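Local coordinates for protein peroxiredoxin 6 (Arenicola marina, PDB 2V32) that probably reduces hydrogen peroxide and organic hydroperoxides to water and alcohols as a thiol-dependent peroxidase of the Prx6 subfamily, at the interface of chains A and B. Sequence-based numbering; all coordinates share one arbitrary frame. Chains: chain A/B, Peroxiredoxin 6.

The interface of chains A and B. Residues chain A 48, 51, 152-154; chain B 155, 158, 175-176.
At the edge of the B:Arg158 guanidinium, in its plane, sits the carboxylate of B:Glu155, gripped side-on by two nearly straight hydrogen bonds within one helix, 153-168: B:Arg158 NE to B:Glu155 OE1 at 2.9 Å and B:Arg158 NH2 to B:Glu155 OE2 at 2.7 Å, the latter also a salt bridge. Both nitrogens meet their oxygens from above the carboxylate plane. The A:Asn152 amide, turned 45° from that carboxylate, adds a hydrogen bond across this peroxiredoxin dimer contact, one of a two-fold pair: its ND2 donates to B:Glu155 OE1 over 2.7 Å, nearly straight. OE1 thus accepts from both chains. The opposite end of the amide is held by A:Ser154, whose hydroxyl OG donates to A:Asn152 OD1 at 2.8 Å in the carbonyl plane, which helps fix the amide's rotation at the start of A's helix 153-168. With CG anti to the backbone N (chi1 177°) and a bend at chi2, B:Glu155 lays its carboxylate beside A:Asn152 CB; an alanine here would probably cost the hydrogen bond from A:Asn152 ND2 and leave the B:Arg158 guanidinium less firmly positioned. The B:Asp176 carboxylate crosses A:Arg51 at about a right angle, its plane 84° from the guanidinium. B:Asp176 OD2 makes a salt bridge to A:Arg51 NE at 3.0 Å, although the hydrogen bond is weak and bent; the other oxygen, OD1, lies 3.5 Å from A:Phe153 N, where the helix start might stabilise its charge. Alongside, the B:Ala175 methyl CB packs on A:Glu48 CA at 3.9 Å.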
ATOM      1  N   GLU A  48       1.001   2.096  16.202  1.00  9.48           N
ATOM      2  CA  GLU A  48       1.741   1.723  15.026  1.00  9.80           C
ATOM      3  C   GLU A  48       3.211   1.693  15.366  1.00 10.51           C
ATOM      4  O   GLU A  48       3.908   0.675  15.154  1.00 10.79           O
ATOM      5  CB  GLU A  48       1.462   2.687  13.875  1.00 10.58           C
ATOM      6  CG  GLU A  48       0.116   2.479  13.156  1.00  9.96           C
ATOM      7  CD  GLU A  48       0.015   3.444  12.005  1.00 13.40           C
ATOM      8  OE1 GLU A  48       0.425   4.623  12.147  1.00 12.56           O
ATOM      9  OE2 GLU A  48      -0.390   3.015  10.927  1.00 11.93           O
ATOM     10  N   ARG A  51       3.728  -1.323  17.504  1.00 10.02           N
ATOM     11  CA  ARG A  51       3.828  -2.525  16.661  1.00 10.27           C
ATOM     12  C   ARG A  51       5.199  -2.691  15.965  1.00 10.86           C
ATOM     13  O   ARG A  51       5.691  -3.836  15.787  1.00 11.47           O
ATOM     14  CB  ARG A  51       2.743  -2.528  15.584  1.00  8.99           C
ATOM     15  CG  ARG A  51       2.692  -3.839  14.802  1.00  5.92           C
ATOM     16  CD  ARG A  51       2.370  -4.996  15.767  1.00  7.86           C
ATOM     17  NE  ARG A  51       2.192  -6.238  15.012  1.00 10.53           N
ATOM     18  CZ  ARG A  51       2.671  -7.419  15.382  1.00 14.14           C
ATOM     19  NH1 ARG A  51       3.394  -7.536  16.498  1.00 10.02           N
ATOM     20  NH2 ARG A  51       2.431  -8.480  14.633  1.00 10.81           N
ATOM     21  N   ASN A 152      -1.095  -2.196   8.225  1.00 12.98           N
ATOM     22  CA  ASN A 152      -0.864  -3.605   8.515  1.00 12.74           C
ATOM     23  C   ASN A 152       0.634  -3.854   8.310  1.00 12.42           C
ATOM     24  O   ASN A 152       1.085  -3.950   7.183  1.00 11.95           O
ATOM     25  CB  ASN A 152      -1.717  -4.375   7.499  1.00 13.54           C
ATOM     26  CG  ASN A 152      -1.532  -5.857   7.563  1.00 15.44           C
ATOM     27  OD1 ASN A 152      -0.762  -6.380   8.355  1.00 14.80           O
ATOM     28  ND2 ASN A 152      -2.287  -6.551   6.753  1.00 17.31           N
ATOM     29  N   PHE A 153       1.407  -3.965   9.385  1.00 13.56           N
ATOM     30  CA  PHE A 153       2.864  -4.136   9.281  1.00 14.07           C
ATOM     31  C   PHE A 153       3.314  -5.561   8.916  1.00 14.58           C
ATOM     32  O   PHE A 153       4.408  -5.794   8.430  1.00 15.06           O
ATOM     33  CB  PHE A 153       3.561  -3.599  10.539  1.00 15.02           C
ATOM     34  CG  PHE A 153       3.636  -2.086  10.544  1.00 16.18           C
ATOM     35  CD1 PHE A 153       4.558  -1.425   9.744  1.00 20.13           C
ATOM     36  CD2 PHE A 153       2.699  -1.338  11.245  1.00 19.88           C
ATOM     37  CE1 PHE A 153       4.593   0.004   9.670  1.00 22.15           C
ATOM     38  CE2 PHE A 153       2.721   0.087  11.184  1.00 20.20           C
ATOM     39  CZ  PHE A 153       3.686   0.746  10.414  1.00 19.20           C
ATOM     40  N   SER A 154       2.453  -6.520   9.091  1.00 15.77           N
ATOM     41  CA  SER A 154       2.791  -7.804   8.557  1.00 17.27           C
ATOM     42  C   SER A 154       2.726  -7.836   7.001  1.00 16.48           C
ATOM     43  O   SER A 154       3.561  -8.504   6.382  1.00 17.65           O
ATOM     44  CB  SER A 154       1.995  -8.893   9.280  1.00 17.85           C
ATOM     45  OG  SER A 154       0.624  -8.625   9.207  1.00 25.97           O
TER
ATOM     46  N   GLU B 155      -6.113  -7.203   2.363  1.00 12.07           N
ATOM     47  CA  GLU B 155      -5.754  -5.895   2.907  1.00 10.27           C
ATOM     48  C   GLU B 155      -6.567  -4.793   2.261  1.00  9.76           C
ATOM     49  O   GLU B 155      -6.935  -3.877   2.934  1.00  9.57           O
ATOM     50  CB  GLU B 155      -4.259  -5.602   2.712  1.00 11.28           C
ATOM     51  CG  GLU B 155      -3.895  -4.193   3.212  1.00 11.92           C
ATOM     52  CD  GLU B 155      -3.886  -4.058   4.718  1.00 12.45           C
ATOM     53  OE1 GLU B 155      -4.040  -5.093   5.399  1.00 10.70           O
ATOM     54  OE2 GLU B 155      -3.650  -2.903   5.208  1.00 11.63           O
ATOM     55  N   ARG B 158      -9.806  -4.898   4.034  1.00  9.96           N
ATOM     56  CA  ARG B 158      -9.610  -4.420   5.422  1.00 10.15           C
ATOM     57  C   ARG B 158      -9.594  -2.891   5.464  1.00  9.57           C
ATOM     58  O   ARG B 158     -10.355  -2.270   6.251  1.00  9.00           O
ATOM     59  CB  ARG B 158      -8.324  -5.015   6.014  1.00  9.68           C
ATOM     60  CG  ARG B 158      -8.119  -4.653   7.477  1.00 11.20           C
ATOM     61  CD  ARG B 158      -6.748  -5.068   7.899  1.00 10.30           C
ATOM     62  NE  ARG B 158      -5.754  -4.090   7.526  1.00  7.80           N
ATOM     63  CZ  ARG B 158      -5.531  -2.930   8.138  1.00  6.60           C
ATOM     64  NH1 ARG B 158      -6.197  -2.580   9.226  1.00  4.54           N
ATOM     65  NH2 ARG B 158      -4.594  -2.111   7.653  1.00 10.94           N
ATOM     66  N   ALA B 175      -3.184   0.117  14.520  1.00 10.07           N
ATOM     67  CA  ALA B 175      -2.376  -0.880  13.831  1.00 11.14           C
ATOM     68  C   ALA B 175      -3.044  -2.254  13.776  1.00 12.26           C
ATOM     69  O   ALA B 175      -3.528  -2.752  14.788  1.00 12.06           O
ATOM     70  CB  ALA B 175      -0.930  -1.031  14.498  1.00 10.00           C
ATOM     71  N   ASP B 176      -3.003  -2.904  12.607  1.00 13.56           N
ATOM     72  CA  ASP B 176      -3.512  -4.293  12.439  1.00 14.59           C
ATOM     73  C   ASP B 176      -5.003  -4.527  12.752  1.00 14.70           C
ATOM     74  O   ASP B 176      -5.405  -5.671  12.861  1.00 16.35           O
ATOM     75  CB  ASP B 176      -2.714  -5.294  13.271  1.00 16.09           C
ATOM     76  CG  ASP B 176      -1.243  -5.225  13.006  1.00 16.70           C
ATOM     77  OD1 ASP B 176      -0.816  -5.123  11.843  1.00 18.65           O
ATOM     78  OD2 ASP B 176      -0.525  -5.318  13.987  1.00 23.41           O
TER